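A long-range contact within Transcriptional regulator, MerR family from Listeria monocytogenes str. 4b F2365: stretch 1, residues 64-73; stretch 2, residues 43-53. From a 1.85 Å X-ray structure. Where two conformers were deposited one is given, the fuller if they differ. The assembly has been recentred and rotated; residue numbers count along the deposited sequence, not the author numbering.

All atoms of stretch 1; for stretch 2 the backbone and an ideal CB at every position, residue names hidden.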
# COMPACT_ATOMS: atom_id res chain seq x y z
N ALA A 64 15.68 6.07 -4.18
CA ALA A 64 15.66 7.29 -3.35
C ALA A 64 16.44 7.02 -2.07
O ALA A 64 17.22 7.88 -1.63
CB ALA A 64 14.23 7.72 -3.03
N LEU A 65 16.25 5.83 -1.49
CA LEU A 65 16.85 5.50 -0.18
C LEU A 65 18.37 5.33 -0.33
O LEU A 65 19.12 5.74 0.56
CB LEU A 65 16.22 4.25 0.42
CG LEU A 65 14.74 4.43 0.85
CD1 LEU A 65 14.18 3.09 1.22
CD2 LEU A 65 14.63 5.39 2.04
N ILE A 66 18.79 4.76 -1.46
CA ILE A 66 20.22 4.65 -1.78
C ILE A 66 20.85 6.04 -1.91
O ILE A 66 21.93 6.28 -1.34
CB ILE A 66 20.48 3.75 -3.01
CG1 ILE A 66 20.18 2.28 -2.63
CG2 ILE A 66 21.96 3.79 -3.47
CD1 ILE A 66 20.11 1.32 -3.84
N ASP A 67 20.16 6.96 -2.60
CA ASP A 67 20.64 8.37 -2.74
C ASP A 67 20.78 9.04 -1.39
O ASP A 67 21.74 9.79 -1.17
CB ASP A 67 19.70 9.27 -3.58
CG ASP A 67 19.92 9.16 -5.08
OD1 ASP A 67 20.70 8.29 -5.53
OD2 ASP A 67 19.29 9.95 -5.82
N TYR A 68 19.81 8.81 -0.52
CA TYR A 68 19.76 9.44 0.80
C TYR A 68 20.95 9.00 1.65
O TYR A 68 21.67 9.85 2.22
CB TYR A 68 18.44 9.11 1.52
CG TYR A 68 18.37 9.71 2.90
CD1 TYR A 68 18.05 11.03 3.08
CD2 TYR A 68 18.64 8.92 4.03
CE1 TYR A 68 17.98 11.60 4.35
CE2 TYR A 68 18.58 9.48 5.30
CZ TYR A 68 18.24 10.82 5.45
OH TYR A 68 18.17 11.40 6.71
N LEU A 69 21.19 7.69 1.71
CA LEU A 69 22.41 7.20 2.36
C LEU A 69 23.71 7.74 1.71
O LEU A 69 24.62 8.18 2.44
CB LEU A 69 22.44 5.68 2.45
CG LEU A 69 23.69 5.20 3.20
CD1 LEU A 69 23.67 5.64 4.66
CD2 LEU A 69 23.76 3.73 3.12
N ALA A 70 23.80 7.71 0.37
CA ALA A 70 24.95 8.31 -0.35
C ALA A 70 25.22 9.77 0.05
O ALA A 70 26.38 10.13 0.33
CB ALA A 70 24.80 8.18 -1.89
N LEU A 71 24.18 10.61 0.07
CA LEU A 71 24.31 11.99 0.57
C LEU A 71 24.82 12.06 2.01
O LEU A 71 25.81 12.79 2.31
CB LEU A 71 22.98 12.74 0.45
CG LEU A 71 22.48 13.05 -0.98
CD1 LEU A 71 21.02 13.45 -1.00
CD2 LEU A 71 23.33 14.15 -1.68
N PHE A 72 24.18 11.29 2.89
CA PHE A 72 24.60 11.14 4.27
C PHE A 72 26.09 10.80 4.40
O PHE A 72 26.83 11.44 5.19
CB PHE A 72 23.71 10.11 5.00
CG PHE A 72 24.22 9.72 6.37
CD1 PHE A 72 24.01 10.55 7.46
CD2 PHE A 72 24.92 8.53 6.56
CE1 PHE A 72 24.49 10.21 8.72
CE2 PHE A 72 25.39 8.16 7.82
CZ PHE A 72 25.16 9.01 8.91
N ARG A 73 26.57 9.85 3.61
CA ARG A 73 27.96 9.45 3.69
C ARG A 73 28.93 10.53 3.19
O ARG A 73 30.05 10.65 3.69
CB ARG A 73 28.19 8.08 3.04
CG ARG A 73 27.57 6.95 3.92
CD ARG A 73 28.05 5.54 3.56
NE ARG A 73 29.50 5.43 3.64
CZ ARG A 73 30.25 4.70 2.81
NH1 ARG A 73 29.68 3.99 1.84
NH2 ARG A 73 31.57 4.68 2.95
N UNK A 43 24.44 0.31 17.52
CA UNK A 43 23.13 0.99 17.51
C UNK A 43 22.80 1.75 16.21
O UNK A 43 21.67 1.65 15.75
CB UNK A 43 23.07 1.98 18.68
N UNK A 44 23.72 2.55 15.65
CA UNK A 44 23.35 3.27 14.43
C UNK A 44 23.07 2.30 13.30
O UNK A 44 22.16 2.58 12.52
CB UNK A 44 24.45 4.25 14.02
N UNK A 45 23.75 1.15 13.24
CA UNK A 45 23.43 0.14 12.22
C UNK A 45 21.96 -0.29 12.36
O UNK A 45 21.22 -0.30 11.39
CB UNK A 45 24.36 -1.07 12.35
N UNK A 46 21.56 -0.62 13.58
CA UNK A 46 20.16 -1.05 13.82
C UNK A 46 19.19 0.06 13.45
O UNK A 46 18.15 -0.20 12.84
CB UNK A 46 19.95 -1.45 15.28
N UNK A 47 19.52 1.30 13.79
CA UNK A 47 18.64 2.43 13.44
C UNK A 47 18.49 2.54 11.91
O UNK A 47 17.38 2.81 11.38
CB UNK A 47 19.19 3.74 14.01
N UNK A 48 19.58 2.33 11.19
CA UNK A 48 19.47 2.35 9.71
C UNK A 48 18.66 1.17 9.14
O UNK A 48 17.91 1.34 8.19
CB UNK A 48 20.87 2.34 9.09
N UNK A 49 18.82 -0.01 9.72
CA UNK A 49 18.08 -1.20 9.24
C UNK A 49 16.56 -1.00 9.44
O UNK A 49 15.72 -1.24 8.54
CB UNK A 49 18.55 -2.46 9.98
N UNK A 50 16.25 -0.47 10.61
CA UNK A 50 14.86 -0.22 11.02
C UNK A 50 14.19 0.87 10.16
O UNK A 50 13.06 0.69 9.67
CB UNK A 50 14.82 0.19 12.49
N UNK A 51 14.88 1.99 9.96
CA UNK A 51 14.41 3.03 9.03
C UNK A 51 14.19 2.48 7.61
O UNK A 51 13.14 2.79 6.98
CB UNK A 51 15.42 4.18 8.99
N UNK A 52 15.14 1.68 7.11
CA UNK A 52 15.08 1.14 5.75
C UNK A 52 13.87 0.24 5.59
O UNK A 52 13.05 0.45 4.66
CB UNK A 52 16.36 0.37 5.41
N UNK A 53 13.74 -0.71 6.51
CA UNK A 53 12.61 -1.62 6.54
C UNK A 53 11.28 -0.84 6.52
O UNK A 53 10.42 -1.12 5.68
CB UNK A 53 12.69 -2.52 7.78

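Stretch 2 is helical throughout and runs roughly antiparallel to the helix of stretch 1, at 153° between their directions. With the axes 12.0 Å apart at their closest, small side chains could not fill the space between them.

Position 43 lies far from stretch 1, which sets no requirement there; it is A43. At 44 the CA-to-CB bond points toward stretch 1, but nothing lies within 5.5 Å of the ideal CB. A long side chain, polar or apolar, could reach the end of the F72 ring. The residue is E44, whose OE2 comes to 4.0 Å from F72 CZ, a loose contact without a hydrogen bond.

Positions 45, 46 and 47 are out of reach, so many residues would do; they are D45, L46 and R47.

Position 48 is the centre of the contact. Its CB points toward stretch 1 and its CA pairs with L69 CA at 9.3 Å, a wide gap bordered by Y68, L69 and F72. A large apolar group is called for: Phe, Met or Leu could enter, and a broad aromatic would fill more of the space. W48 occupies it, with 99 Å² covered by stretch 1, the largest share of any residue here. L69 CD1 sits over the face of its six-membered ring, 3.7 Å from the centroid and 16° off the normal, a CH-pi contact. The F72 ring approaches obliquely, with F72 CD2 3.6 Å from W48 CZ2. Y68 meets the indole rim to rim, Y68 CE2 lying 3.6 Å from W48 CH2.

Positions 49 and 50 are again out of reach of stretch 1; they hold I49 and L50.

At 51 the CB points toward stretch 1, though across open space, with L65 and Y68 beyond. Leu, Met or an aromatic would suit. F51 extends its ring in the t rotamer, placing F51 CE2 4.4 Å from both L65 CD2 and Y68 CE2, a looser apolar fit than that of W48.

Position 52 lies where the backbones come closer, the CA of 52 being 7.6 Å from L65 CA. Its CB points sideways, and the ideal CB of 52 is 5.5 Å from L65 CD1, so a small or medium residue such as Ala, Ser, Thr or Val is plausible. It is T52, whose OG1 donates a 2.8 Å hydrogen bond to W48 O within its own helix, while T52 O lies 4.5 Å from L65 CD1.

At 53 the CB points away, leaving the choice open; the residue is R53.

Stretch 2, residues 43-53: AEDLRWILFTR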
# COMPACT_ATOMS: atom_id res chain seq x y z
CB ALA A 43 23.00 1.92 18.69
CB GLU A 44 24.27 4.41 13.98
CG GLU A 44 23.42 5.66 13.57
CD GLU A 44 23.88 6.41 12.31
OE1 GLU A 44 24.85 6.00 11.63
OE2 GLU A 44 23.26 7.44 12.01
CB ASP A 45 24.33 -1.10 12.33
CG ASP A 45 25.77 -0.79 12.10
OD1 ASP A 45 26.07 0.03 11.21
OD2 ASP A 45 26.63 -1.37 12.81
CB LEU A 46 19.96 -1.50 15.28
CG LEU A 46 20.93 -2.62 15.69
CD1 LEU A 46 21.20 -2.59 17.19
CD2 LEU A 46 20.44 -4.01 15.23
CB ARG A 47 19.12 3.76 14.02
CG ARG A 47 19.19 3.77 15.57
CD ARG A 47 19.33 5.17 16.10
NE ARG A 47 19.76 5.22 17.51
CZ ARG A 47 19.00 4.96 18.57
NH1 ARG A 47 17.72 4.59 18.43
NH2 ARG A 47 19.52 5.06 19.80
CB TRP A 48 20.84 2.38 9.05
CG TRP A 48 21.38 3.76 8.96
CD1 TRP A 48 22.28 4.35 9.82
CD2 TRP A 48 21.07 4.73 7.97
NE1 TRP A 48 22.54 5.64 9.42
CE2 TRP A 48 21.82 5.89 8.27
CE3 TRP A 48 20.24 4.74 6.84
CZ2 TRP A 48 21.74 7.06 7.51
CZ3 TRP A 48 20.18 5.91 6.07
CH2 TRP A 48 20.92 7.05 6.41
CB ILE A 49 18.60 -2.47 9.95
CG1 ILE A 49 20.02 -2.80 9.44
CG2 ILE A 49 17.67 -3.67 9.69
CD1 ILE A 49 20.86 -3.75 10.38
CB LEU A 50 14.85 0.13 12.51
CG LEU A 50 15.12 -1.05 13.46
CD1 LEU A 50 15.25 -0.50 14.90
CD2 LEU A 50 13.99 -2.07 13.40
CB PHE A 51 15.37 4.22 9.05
CG PHE A 51 14.97 5.37 8.16
CD1 PHE A 51 13.94 6.24 8.53
CD2 PHE A 51 15.66 5.60 6.99
CE1 PHE A 51 13.60 7.32 7.70
CE2 PHE A 51 15.32 6.69 6.16
CZ PHE A 51 14.31 7.54 6.52
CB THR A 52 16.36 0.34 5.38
OG1 THR A 52 17.47 1.23 5.41
CG2 THR A 52 16.27 -0.26 3.94
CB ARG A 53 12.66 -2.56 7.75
CG ARG A 53 11.57 -3.67 7.72
CD ARG A 53 11.73 -4.52 6.43
NE ARG A 53 10.50 -5.21 6.02
CZ ARG A 53 9.86 -4.98 4.88
NH1 ARG A 53 10.31 -4.08 4.02
NH2 ARG A 53 8.75 -5.67 4.60
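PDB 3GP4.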